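Local coordinates for nicotinate phosphoribosyltransferase (PDB 1VLP), which catalyses the ATP-dependent synthesis of nicotinate ribonucleotide from nicotinate and phosphoribosyl pyrophosphate, the first step from nicotinic acid to NAD, at residues H321-H324 against K328-K331; F272-A277 against S299-G304; W163-Q168 against S196-D201; E173-T178 against T370-K375. One frame throughout, in Å; residues are numbered along the deposited sequence. Where two conformers were deposited one is given.

How the contacts relate
Contact 3 (163-168 with 196-201) comes first along the chain, and it crosses contact 4 (173-178 with 370-375), because their segments alternate. Contacts 2 and 1 follow in series, both inside the long loop that contact 4 closes. The four form two groups. Contacts 3 and 4 have centres about 10 Å apart and both use helix 168-181. Gln168 NE2, at its start, probably hydrogen-bonds to Asp372 O of contact 4 (3.0 Å). Contacts 1 and 2, about 17 Å apart between centres, meet where Tyr323 packs on Gly304. They flank strands 279-281, 304-307 and 335-338 of the parallel sheet. Contacts 2 and 3 lie on opposite sides of the chain centre; each group joins a different part of the fold.

Contact 1 of 4, residues H321-H324 against K328-K331; sequences HHYH and KLPK
The backbone N of Leu329 donates to Tyr323 O at 2.9 Å in a nearly straight bond of 169°, spanning six residues where helix 312-326 ends. The helix has a wider pi-type turn at 321-324. Lys328 is the first residue to leave helical angles and takes a positive phi, which turns the chain back across the helix end. Its CA lies 3.2 Å from His324 O, a CA-H...O contact.

Two side chains of the helix then reach the returning loop. The Tyr323 ring meets Leu329 through CD1 of each residue, 3.6 Å apart, in an oblique approach. Lys334 touches both residues. His324 has two modelled conformers. In one of them CG is anti to the backbone N (chi1 -176°), which carries the imidazole over to the loop. There ND1 donates to Leu329 O at 2.9 Å, in the carbonyl plane. Lys331 crosses one face of the imidazole in a CH-pi contact, with CG 3.9 Å from CE1 of His324 and set toward the rim of the ring.

Leu329 is thus gripped at both backbone polar atoms, N by the helix carbonyl and O by the imidazole. In this conformer ND1 carries a proton. The ammonium of Lys331 lies near NE2 of His324 without touching it, and would probably disfavour a second proton there.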
loop_
_atom_site.group_PDB
_atom_site.type_symbol
_atom_site.label_atom_id
_atom_site.label_comp_id
_atom_site.label_asym_id
_atom_site.label_seq_id
_atom_site.Cartn_x
_atom_site.Cartn_y
_atom_site.Cartn_z
ATOM N N HIS A 321 -6.934 -18.281 -17.755
ATOM C CA HIS A 321 -7.765 -19.481 -17.849
ATOM C C HIS A 321 -9.081 -19.280 -17.104
ATOM O O HIS A 321 -10.123 -19.639 -17.591
ATOM C CB HIS A 321 -7.008 -20.687 -17.283
ATOM C CG HIS A 321 -7.882 -21.906 -17.081
ATOM N ND1 HIS A 321 -8.438 -22.579 -18.135
ATOM C CD2 HIS A 321 -8.310 -22.538 -15.961
ATOM C CE1 HIS A 321 -9.180 -23.579 -17.691
ATOM N NE2 HIS A 321 -9.103 -23.595 -16.369
ATOM N N HIS A 322 -9.029 -18.699 -15.910
ATOM C CA HIS A 322 -10.265 -18.475 -15.177
ATOM C C HIS A 322 -11.215 -17.587 -15.940
ATOM O O HIS A 322 -12.375 -17.926 -16.100
ATOM C CB HIS A 322 -10.022 -17.887 -13.812
ATOM C CG HIS A 322 -11.259 -17.836 -12.970
ATOM N ND1 HIS A 322 -11.793 -18.957 -12.362
ATOM C CD2 HIS A 322 -12.070 -16.801 -12.651
ATOM C CE1 HIS A 322 -12.876 -18.595 -11.684
ATOM N NE2 HIS A 322 -13.050 -17.294 -11.831
ATOM N N TYR A 323 -10.745 -16.441 -16.398
ATOM C CA TYR A 323 -11.638 -15.501 -17.054
ATOM C C TYR A 323 -12.150 -15.991 -18.439
ATOM O O TYR A 323 -13.339 -15.882 -18.731
ATOM C CB TYR A 323 -10.935 -14.174 -17.225
ATOM C CG TYR A 323 -10.964 -13.198 -16.066
ATOM C CD1 TYR A 323 -12.173 -12.829 -15.459
ATOM C CD2 TYR A 323 -9.791 -12.564 -15.635
ATOM C CE1 TYR A 323 -12.215 -11.891 -14.432
ATOM C CE2 TYR A 323 -9.807 -11.643 -14.628
ATOM C CZ TYR A 323 -11.018 -11.279 -14.023
ATOM O OH TYR A 323 -10.969 -10.305 -13.010
ATOM N N HIS A 324 -11.266 -16.552 -19.236
ATOM C CA HIS A 324 -11.600 -16.845 -20.617
ATOM C C HIS A 324 -12.247 -18.200 -20.806
ATOM O O HIS A 324 -13.184 -18.346 -21.558
ATOM C CB HIS A 324 -10.319 -16.814 -21.472
ATOM C CG HIS A 324 -10.548 -17.011 -22.951
ATOM N ND1 HIS A 324 -11.305 -16.141 -23.709
ATOM C CD2 HIS A 324 -10.065 -17.935 -23.818
ATOM C CE1 HIS A 324 -11.305 -16.539 -24.973
ATOM N NE2 HIS A 324 -10.561 -17.625 -25.068
ATOM N N LYS A 328 -15.788 -17.626 -19.533
ATOM C CA LYS A 328 -16.175 -17.405 -20.931
ATOM C C LYS A 328 -16.184 -15.935 -21.313
ATOM O O LYS A 328 -16.992 -15.513 -22.153
ATOM C CB LYS A 328 -17.543 -18.073 -21.225
ATOM C CG LYS A 328 -17.476 -19.560 -21.372
ATOM C CD LYS A 328 -17.187 -20.259 -20.137
ATOM C CE LYS A 328 -17.587 -21.732 -20.240
ATOM N NZ LYS A 328 -16.895 -22.579 -19.213
ATOM N N LEU A 329 -15.277 -15.142 -20.745
ATOM C CA LEU A 329 -15.153 -13.744 -21.160
ATOM C C LEU A 329 -14.220 -13.637 -22.343
ATOM O O LEU A 329 -13.249 -14.393 -22.428
ATOM C CB LEU A 329 -14.647 -12.858 -20.019
ATOM C CG LEU A 329 -15.491 -12.930 -18.746
ATOM C CD1 LEU A 329 -14.969 -12.053 -17.667
ATOM C CD2 LEU A 329 -16.947 -12.587 -19.063
ATOM N N PRO A 330 -14.461 -12.654 -23.221
ATOM C CA PRO A 330 -13.533 -12.436 -24.323
ATOM C C PRO A 330 -12.144 -12.046 -23.835
ATOM O O PRO A 330 -11.992 -11.467 -22.733
ATOM C CB PRO A 330 -14.154 -11.254 -25.093
ATOM C CG PRO A 330 -15.569 -11.183 -24.655
ATOM C CD PRO A 330 -15.575 -11.688 -23.242
ATOM N N LYS A 331 -11.140 -12.332 -24.652
ATOM C CA LYS A 331 -9.779 -11.874 -24.359
ATOM C C LYS A 331 -9.769 -10.370 -24.211
ATOM O O LYS A 331 -10.490 -9.663 -24.905
ATOM C CB LYS A 331 -8.810 -12.298 -25.447
ATOM C CG LYS A 331 -8.547 -13.818 -25.522
ATOM C CD LYS A 331 -7.319 -14.108 -26.433
ATOM C CE LYS A 331 -7.073 -15.630 -26.627
ATOM N NZ LYS A 331 -6.082 -15.916 -27.756
#

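Contact 2 of 4, residues F272-A277 against S299-G304; sequences FGAKNA and SDAYVG
Ala277 CB sits over the centre of the Tyr302 ring, 3.8 Å from the centroid and 10° off the ring normal, a CH-pi contact. The ring reaches it because CG lies anti to the carbonyl carbon (chi1 -70°). Tyr302 starts off away from 272-277, yet its ring swings back to Ala277. Beside the ring, Ala301 CB lies 3.9 Å from Ala274 CB and 4.3 Å from Ala277 CB. Ala301 CB also touches Ala274 O at 3.5 Å. Three small methyl groups let the two backbones come close. A glycine in place of Tyr302 would probably leave Ala277 CB without its aromatic cover and open a gap beside helix 260-272.

Polar contact is made through water. Water 1 donates to Lys275 O at 3.0 Å and to Ala301 O at 2.7 Å, joining a carbonyl from each segment. Within 272-277, Asn276 ND2 donates to Phe272 O at 2.8 Å, which ties the turn back to the end of the helix.

The contact joins the loop between helix 260-272 and strand 279-281 to the end of helix 298-301. Tyr302 also packs on Met265, Trp268 and Ile269 of helix 260-272, and on Ala280. Beyond it, strand 304-307 pairs with strand 279-281 in the parallel sheet.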
loop_
_atom_site.group_PDB
_atom_site.type_symbol
_atom_site.label_atom_id
_atom_site.label_comp_id
_atom_site.label_asym_id
_atom_site.label_seq_id
_atom_site.Cartn_x
_atom_site.Cartn_y
_atom_site.Cartn_z
ATOM N N PHE A 272 -19.376 0.640 -1.711
ATOM C CA PHE A 272 -18.982 1.591 -2.736
ATOM C C PHE A 272 -19.780 1.498 -4.026
ATOM O O PHE A 272 -19.676 2.385 -4.878
ATOM C CB PHE A 272 -17.520 1.380 -3.050
ATOM C CG PHE A 272 -16.618 1.652 -1.864
ATOM C CD1 PHE A 272 -16.695 2.870 -1.176
ATOM C CD2 PHE A 272 -15.709 0.688 -1.418
ATOM C CE1 PHE A 272 -15.844 3.124 -0.079
ATOM C CE2 PHE A 272 -14.880 0.927 -0.322
ATOM C CZ PHE A 272 -14.937 2.158 0.341
ATOM N N GLY A 273 -20.515 0.418 -4.194
ATOM C CA GLY A 273 -21.238 0.174 -5.422
ATOM C C GLY A 273 -20.453 -0.768 -6.306
ATOM O O GLY A 273 -19.212 -0.693 -6.379
ATOM N N ALA A 274 -21.183 -1.664 -6.978
ATOM C CA ALA A 274 -20.568 -2.685 -7.838
ATOM C C ALA A 274 -19.667 -2.056 -8.871
ATOM O O ALA A 274 -18.556 -2.532 -9.110
ATOM C CB ALA A 274 -21.616 -3.512 -8.524
ATOM N N LYS A 275 -20.103 -0.965 -9.484
ATOM C CA LYS A 275 -19.256 -0.383 -10.513
ATOM C C LYS A 275 -17.920 0.154 -10.005
ATOM O O LYS A 275 -16.970 0.287 -10.802
ATOM C CB LYS A 275 -20.012 0.636 -11.348
ATOM C CG LYS A 275 -20.209 1.989 -10.794
ATOM C CD LYS A 275 -20.972 2.839 -11.836
ATOM C CE LYS A 275 -21.153 4.282 -11.408
ATOM N NZ LYS A 275 -22.074 4.424 -10.237
ATOM N N ASN A 276 -17.828 0.441 -8.691
ATOM C CA ASN A 276 -16.622 0.983 -8.083
ATOM C C ASN A 276 -15.791 -0.044 -7.329
ATOM O O ASN A 276 -14.856 0.318 -6.614
ATOM C CB ASN A 276 -17.018 2.157 -7.180
ATOM C CG ASN A 276 -17.844 3.190 -7.914
ATOM O OD1 ASN A 276 -17.384 3.697 -8.921
ATOM N ND2 ASN A 276 -19.097 3.471 -7.447
ATOM N N ALA A 277 -16.058 -1.327 -7.577
ATOM C CA ALA A 277 -15.424 -2.433 -6.863
ATOM C C ALA A 277 -13.882 -2.412 -7.060
ATOM O O ALA A 277 -13.170 -2.657 -6.134
ATOM C CB ALA A 277 -15.982 -3.730 -7.312
ATOM N N SER A 299 -17.409 -11.253 -10.579
ATOM C CA SER A 299 -16.433 -11.235 -11.668
ATOM C C SER A 299 -16.768 -10.216 -12.740
ATOM O O SER A 299 -15.921 -9.845 -13.520
ATOM C CB SER A 299 -16.262 -12.631 -12.314
ATOM O OG SER A 299 -17.491 -13.228 -12.610
ATOM N N ASP A 300 -18.037 -9.806 -12.816
ATOM C CA ASP A 300 -18.440 -8.699 -13.677
ATOM C C ASP A 300 -18.188 -7.299 -13.070
ATOM O O ASP A 300 -17.780 -6.383 -13.802
ATOM C CB ASP A 300 -19.890 -8.901 -14.087
ATOM C CG ASP A 300 -20.069 -10.148 -14.918
ATOM O OD1 ASP A 300 -19.160 -10.457 -15.747
ATOM O OD2 ASP A 300 -21.096 -10.816 -14.713
ATOM N N ALA A 301 -18.352 -7.171 -11.747
ATOM C CA ALA A 301 -18.195 -5.892 -11.056
ATOM C C ALA A 301 -16.739 -5.406 -10.979
ATOM O O ALA A 301 -16.396 -4.264 -11.364
ATOM C CB ALA A 301 -18.787 -5.990 -9.634
ATOM N N TYR A 302 -15.879 -6.268 -10.448
ATOM C CA TYR A 302 -14.431 -6.003 -10.469
ATOM C C TYR A 302 -13.945 -5.929 -11.882
ATOM O O TYR A 302 -14.331 -6.717 -12.698
ATOM C CB TYR A 302 -13.662 -7.096 -9.722
ATOM C CG TYR A 302 -13.887 -7.036 -8.231
ATOM C CD1 TYR A 302 -13.098 -6.235 -7.419
ATOM C CD2 TYR A 302 -14.900 -7.764 -7.642
ATOM C CE1 TYR A 302 -13.338 -6.145 -6.063
ATOM C CE2 TYR A 302 -15.117 -7.703 -6.265
ATOM C CZ TYR A 302 -14.334 -6.890 -5.495
ATOM O OH TYR A 302 -14.536 -6.798 -4.134
ATOM N N VAL A 303 -13.033 -5.015 -12.147
ATOM C CA VAL A 303 -12.552 -4.817 -13.501
ATOM C C VAL A 303 -11.299 -5.610 -13.781
ATOM O O VAL A 303 -10.781 -5.570 -14.902
ATOM C CB VAL A 303 -12.268 -3.331 -13.794
ATOM C CG1 VAL A 303 -13.598 -2.520 -13.762
ATOM C CG2 VAL A 303 -11.222 -2.785 -12.867
ATOM N N GLY A 304 -10.858 -6.333 -12.769
ATOM C CA GLY A 304 -9.694 -7.155 -12.843
ATOM C C GLY A 304 -9.202 -7.539 -11.468
ATOM O O GLY A 304 -9.937 -7.480 -10.461
HETATM O O HOH W 1 -15.092 -1.983 -10.609
#

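Contact 3 of 4, residues W163-Q168 against S196-D201; sequences WDYENQ and SLKAQD
Ser196 OG is held by two groups. It shares a short hydrogen bond of 2.6 Å with Tyr165 OH, in which either could be the donor, and it accepts from Ala199 N at 2.9 Å. Ser196 is the N-cap residue of helix 197-213, and the second bond is its capping bond. With chi1 near 67°, OG sits between the backbone N and the carbonyl carbon, from where it reaches the first turn of the helix. It approaches the tyrosine at the ring edge, in the ring plane.

The Tyr165 ring is covered on both faces. Lys198, an extended chain, lies across one face with CE over the ring centre, 3.7 Å from the centroid. Its NZ is 4.5 Å from the same centroid, an off-centre cation-pi contact. On the opposite face the edge of Trp163 arrives with CZ3, 3.6 Å above the plane and offset toward the rim. Ala199 CB adds an apolar contact with CE1 of Tyr165. A leucine in place of Tyr165 would probably leave Ser196 OG without its phenol partner and Lys198 without a ring to lie on.

Tyr165 opens a type II beta turn that ends at Gln168 and leads into helix 168-181. Water 2 donates to Gln168 OE1 and Ala199 O at 2.8 Å each. Ser196 OG both fixes the helix start and anchors the tyrosine. The ammonium, off-centre near the ring's rim, would probably polarise the pi cloud only modestly.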
loop_
_atom_site.group_PDB
_atom_site.type_symbol
_atom_site.label_atom_id
_atom_site.label_comp_id
_atom_site.label_asym_id
_atom_site.label_seq_id
_atom_site.Cartn_x
_atom_site.Cartn_y
_atom_site.Cartn_z
ATOM N N TRP A 163 24.424 9.329 1.093
ATOM C CA TRP A 163 23.561 9.372 -0.073
ATOM C C TRP A 163 23.237 10.836 -0.270
ATOM O O TRP A 163 23.425 11.648 0.632
ATOM C CB TRP A 163 22.267 8.572 0.149
ATOM C CG TRP A 163 21.363 9.081 1.271
ATOM C CD1 TRP A 163 21.444 8.761 2.587
ATOM C CD2 TRP A 163 20.272 9.995 1.150
ATOM N NE1 TRP A 163 20.479 9.418 3.293
ATOM C CE2 TRP A 163 19.758 10.204 2.447
ATOM C CE3 TRP A 163 19.669 10.667 0.060
ATOM C CZ2 TRP A 163 18.671 11.036 2.697
ATOM C CZ3 TRP A 163 18.588 11.475 0.298
ATOM C CH2 TRP A 163 18.093 11.663 1.622
ATOM N N ASP A 164 22.718 11.176 -1.435
ATOM C CA ASP A 164 22.214 12.519 -1.670
ATOM C C ASP A 164 21.146 12.470 -2.777
ATOM O O ASP A 164 20.742 11.384 -3.223
ATOM C CB ASP A 164 23.350 13.490 -2.043
ATOM C CG ASP A 164 24.058 13.111 -3.340
ATOM O OD1 ASP A 164 23.421 12.511 -4.244
ATOM O OD2 ASP A 164 25.270 13.402 -3.456
ATOM N N TYR A 165 20.669 13.635 -3.187
ATOM C CA TYR A 165 19.525 13.697 -4.129
ATOM C C TYR A 165 19.919 13.876 -5.576
ATOM O O TYR A 165 19.054 13.976 -6.436
ATOM C CB TYR A 165 18.566 14.829 -3.736
ATOM C CG TYR A 165 17.801 14.612 -2.468
ATOM C CD1 TYR A 165 16.659 13.844 -2.458
ATOM C CD2 TYR A 165 18.180 15.232 -1.280
ATOM C CE1 TYR A 165 15.930 13.632 -1.304
ATOM C CE2 TYR A 165 17.429 15.038 -0.099
ATOM C CZ TYR A 165 16.298 14.240 -0.137
ATOM O OH TYR A 165 15.536 14.023 0.967
ATOM N N GLU A 166 21.219 13.852 -5.872
ATOM C CA GLU A 166 21.696 14.101 -7.212
ATOM C C GLU A 166 21.098 13.095 -8.160
ATOM O O GLU A 166 21.053 11.903 -7.862
ATOM C CB GLU A 166 23.210 14.030 -7.274
ATOM C CG GLU A 166 23.869 15.171 -6.467
ATOM C CD GLU A 166 23.448 16.573 -6.948
ATOM O OE1 GLU A 166 23.800 16.946 -8.102
ATOM O OE2 GLU A 166 22.755 17.280 -6.168
ATOM N N ASN A 167 20.596 13.624 -9.265
ATOM C CA ASN A 167 20.049 12.846 -10.371
ATOM C C ASN A 167 18.745 12.080 -10.084
ATOM O O ASN A 167 18.338 11.258 -10.922
ATOM C CB ASN A 167 21.096 11.897 -10.940
ATOM C CG ASN A 167 22.301 12.642 -11.520
ATOM O OD1 ASN A 167 22.144 13.491 -12.416
ATOM N ND2 ASN A 167 23.493 12.365 -10.985
ATOM N N GLN A 168 18.108 12.316 -8.928
ATOM C CA GLN A 168 16.829 11.632 -8.591
ATOM C C GLN A 168 15.737 11.990 -9.605
ATOM O O GLN A 168 15.045 11.117 -10.186
ATOM C CB GLN A 168 16.373 11.980 -7.179
ATOM C CG GLN A 168 17.128 11.193 -6.096
ATOM C CD GLN A 168 16.912 9.696 -6.243
ATOM O OE1 GLN A 168 15.764 9.294 -6.429
ATOM N NE2 GLN A 168 17.996 8.865 -6.126
ATOM N N SER A 196 12.412 9.879 1.624
ATOM C CA SER A 196 11.942 11.095 2.238
ATOM C C SER A 196 10.761 11.629 1.408
ATOM O O SER A 196 10.551 11.217 0.263
ATOM C CB SER A 196 13.035 12.153 2.274
ATOM O OG SER A 196 13.368 12.589 0.960
ATOM N N LEU A 197 10.008 12.534 2.005
ATOM C CA LEU A 197 8.945 13.277 1.269
ATOM C C LEU A 197 9.536 13.986 0.054
ATOM O O LEU A 197 9.018 13.862 -1.040
ATOM C CB LEU A 197 8.279 14.250 2.214
ATOM C CG LEU A 197 7.169 15.120 1.609
ATOM C CD1 LEU A 197 6.031 14.320 1.108
ATOM C CD2 LEU A 197 6.713 16.063 2.715
ATOM N N LYS A 198 10.704 14.602 0.242
ATOM C CA LYS A 198 11.375 15.303 -0.829
ATOM C C LYS A 198 11.732 14.340 -1.953
ATOM O O LYS A 198 11.627 14.726 -3.113
ATOM C CB LYS A 198 12.609 16.003 -0.306
ATOM C CG LYS A 198 13.442 16.633 -1.350
ATOM C CD LYS A 198 14.591 17.411 -0.762
ATOM C CE LYS A 198 15.598 17.787 -1.823
ATOM N NZ LYS A 198 16.551 18.872 -1.372
ATOM N N ALA A 199 12.169 13.118 -1.623
ATOM C CA ALA A 199 12.556 12.107 -2.643
ATOM C C ALA A 199 11.362 11.801 -3.515
ATOM O O ALA A 199 11.451 11.740 -4.737
ATOM C CB ALA A 199 13.090 10.794 -1.998
ATOM N N GLN A 200 10.240 11.552 -2.873
ATOM C CA GLN A 200 9.031 11.265 -3.641
ATOM C C GLN A 200 8.600 12.463 -4.511
ATOM O O GLN A 200 8.245 12.282 -5.660
ATOM C CB GLN A 200 7.908 10.768 -2.719
ATOM C CG GLN A 200 6.615 10.321 -3.464
ATOM C CD GLN A 200 5.643 9.629 -2.538
ATOM O OE1 GLN A 200 5.569 9.987 -1.400
ATOM N NE2 GLN A 200 4.827 8.686 -3.057
ATOM N N ASP A 201 8.660 13.672 -3.974
ATOM C CA ASP A 201 8.382 14.860 -4.766
ATOM C C ASP A 201 9.286 15.010 -6.012
ATOM O O ASP A 201 8.826 15.355 -7.112
ATOM C CB ASP A 201 8.464 16.098 -3.902
ATOM C CG ASP A 201 8.057 17.348 -4.673
ATOM O OD1 ASP A 201 6.848 17.496 -4.993
ATOM O OD2 ASP A 201 8.945 18.141 -4.966
HETATM O O HOH W 2 14.133 11.133 -5.034
#

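Contact 4 of 4, residues E173-T178 against T370-K375; sequences EKKAET and TNDFRK
The carboxylate of Asp372 is the flat group that meets Lys175, and NZ approaches OD2 along its anti lone pair, away from the other oxygen. The Phe373 ring next along the chain has Thr370 O in plane at its edge. It also packs edge-to-face with the ring of Trp163.

The bond across the contact is a salt bridge, with Lys175 NZ 2.8 Å from Asp372 OD2. The methylene before the ammonium is also near, with Lys175 CE 3.5 Å from OD2 of Asp372. The lysine is extended beyond CG and covers a long distance, the CA atoms of Lys175 and Asp372 being 11.4 Å apart. Asp372 turns its carboxylate toward the helix with CG anti to the backbone N (chi1 -177°). Asn368 OD1 gives the ammonium a second partner, and Lys175 also packs on Val344.

The contact joins helix 168-181 to the chain just after helix 367-370, which begins at Thr367, inferred to bind phosphoribosyl pyrophosphate. Gln171 adds a hydrogen bond to Asp372 O. Only one carboxylate oxygen takes part in the bridge, and both residues are partly exposed, so solvent probably weakens it.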
loop_
_atom_site.group_PDB
_atom_site.type_symbol
_atom_site.label_atom_id
_atom_site.label_comp_id
_atom_site.label_asym_id
_atom_site.label_seq_id
_atom_site.Cartn_x
_atom_site.Cartn_y
_atom_site.Cartn_z
ATOM N N GLU A 173 12.635 10.238 -14.449
ATOM C CA GLU A 173 12.253 10.622 -15.806
ATOM C C GLU A 173 12.620 9.560 -16.844
ATOM O O GLU A 173 11.778 9.166 -17.677
ATOM C CB GLU A 173 12.887 11.945 -16.169
ATOM C CG GLU A 173 12.428 12.456 -17.514
ATOM C CD GLU A 173 13.231 13.660 -18.023
ATOM O OE1 GLU A 173 14.257 14.054 -17.423
ATOM O OE2 GLU A 173 12.832 14.213 -19.063
ATOM N N LYS A 174 13.836 9.050 -16.749
ATOM C CA LYS A 174 14.306 7.989 -17.646
ATOM C C LYS A 174 13.490 6.725 -17.512
ATOM O O LYS A 174 13.166 6.100 -18.521
ATOM C CB LYS A 174 15.798 7.693 -17.410
ATOM C CG LYS A 174 16.290 6.506 -18.192
ATOM C CD LYS A 174 17.789 6.388 -18.202
ATOM C CE LYS A 174 18.291 5.214 -19.061
ATOM N NZ LYS A 174 19.721 4.984 -18.654
ATOM N N LYS A 175 13.148 6.340 -16.271
ATOM C CA LYS A 175 12.308 5.167 -16.037
ATOM C C LYS A 175 10.953 5.371 -16.701
ATOM O O LYS A 175 10.502 4.535 -17.466
ATOM C CB LYS A 175 12.122 4.894 -14.553
ATOM C CG LYS A 175 13.445 4.486 -13.892
ATOM C CD LYS A 175 13.240 4.270 -12.410
ATOM C CE LYS A 175 14.522 3.974 -11.707
ATOM N NZ LYS A 175 14.310 3.927 -10.204
ATOM N N ALA A 176 10.333 6.507 -16.419
ATOM C CA ALA A 176 9.031 6.816 -16.972
ATOM C C ALA A 176 9.064 6.783 -18.514
ATOM O O ALA A 176 8.181 6.220 -19.140
ATOM C CB ALA A 176 8.567 8.128 -16.457
ATOM N N GLU A 177 10.104 7.327 -19.101
ATOM C CA GLU A 177 10.197 7.386 -20.551
ATOM C C GLU A 177 10.307 6.009 -21.134
ATOM O O GLU A 177 9.721 5.740 -22.158
ATOM C CB GLU A 177 11.348 8.278 -20.970
ATOM C CG GLU A 177 11.072 9.755 -20.621
ATOM C CD GLU A 177 12.061 10.733 -21.196
ATOM O OE1 GLU A 177 13.055 10.287 -21.813
ATOM O OE2 GLU A 177 11.799 11.964 -21.053
ATOM N N THR A 178 11.054 5.118 -20.490
ATOM C CA THR A 178 11.117 3.740 -20.971
ATOM C C THR A 178 9.759 3.061 -20.920
ATOM O O THR A 178 9.335 2.358 -21.864
ATOM C CB THR A 178 12.179 2.947 -20.216
ATOM O OG1 THR A 178 13.444 3.605 -20.374
ATOM C CG2 THR A 178 12.302 1.511 -20.738
ATOM N N THR A 370 10.790 5.546 -5.368
ATOM C CA THR A 370 11.009 6.503 -4.267
ATOM C C THR A 370 12.190 6.158 -3.343
ATOM O O THR A 370 12.477 6.921 -2.407
ATOM C CB THR A 370 9.728 6.581 -3.402
ATOM O OG1 THR A 370 9.454 5.264 -2.885
ATOM C CG2 THR A 370 8.586 7.109 -4.281
ATOM N N ASN A 371 12.827 5.001 -3.550
ATOM C CA ASN A 371 13.976 4.606 -2.754
ATOM C C ASN A 371 15.022 3.822 -3.551
ATOM O O ASN A 371 15.422 2.723 -3.178
ATOM C CB ASN A 371 13.531 3.908 -1.428
ATOM C CG ASN A 371 14.489 4.154 -0.288
ATOM O OD1 ASN A 371 15.663 4.384 -0.519
ATOM N ND2 ASN A 371 14.013 4.012 0.941
ATOM N N ASP A 372 15.493 4.465 -4.632
ATOM C CA ASP A 372 16.518 3.961 -5.520
ATOM C C ASP A 372 17.707 4.936 -5.494
ATOM O O ASP A 372 17.744 5.885 -6.277
ATOM C CB ASP A 372 15.953 3.790 -6.954
ATOM C CG ASP A 372 16.979 3.176 -7.916
ATOM O OD1 ASP A 372 18.039 2.724 -7.436
ATOM O OD2 ASP A 372 16.756 3.141 -9.145
ATOM N N PHE A 373 18.626 4.699 -4.554
ATOM C CA PHE A 373 19.773 5.575 -4.252
ATOM C C PHE A 373 21.056 4.769 -4.270
ATOM O O PHE A 373 21.069 3.554 -3.930
ATOM C CB PHE A 373 19.597 6.225 -2.888
ATOM C CG PHE A 373 18.561 7.291 -2.856
ATOM C CD1 PHE A 373 17.217 6.973 -2.811
ATOM C CD2 PHE A 373 18.922 8.629 -2.890
ATOM C CE1 PHE A 373 16.267 7.967 -2.779
ATOM C CE2 PHE A 373 17.976 9.629 -2.866
ATOM C CZ PHE A 373 16.658 9.315 -2.821
ATOM N N ARG A 374 22.133 5.412 -4.700
ATOM C CA ARG A 374 23.484 4.883 -4.562
ATOM C C ARG A 374 24.159 5.577 -3.406
ATOM O O ARG A 374 23.692 6.601 -2.903
ATOM C CB ARG A 374 24.330 5.180 -5.812
ATOM C CG ARG A 374 23.874 4.553 -7.088
ATOM C CD ARG A 374 23.910 3.046 -7.074
ATOM N NE ARG A 374 23.409 2.555 -8.359
ATOM C CZ ARG A 374 24.112 2.550 -9.498
ATOM N NH1 ARG A 374 25.363 2.986 -9.529
ATOM N NH2 ARG A 374 23.560 2.102 -10.621
ATOM N N LYS A 375 25.252 4.996 -2.925
ATOM C CA LYS A 375 26.016 5.612 -1.863
ATOM C C LYS A 375 26.728 6.814 -2.451
ATOM O O LYS A 375 27.165 6.776 -3.597
ATOM C CB LYS A 375 27.007 4.612 -1.229
ATOM C CG LYS A 375 26.320 3.503 -0.457
ATOM C CD LYS A 375 27.277 2.636 0.338
ATOM C CE LYS A 375 26.493 1.665 1.235
ATOM N NZ LYS A 375 25.798 2.374 2.408
#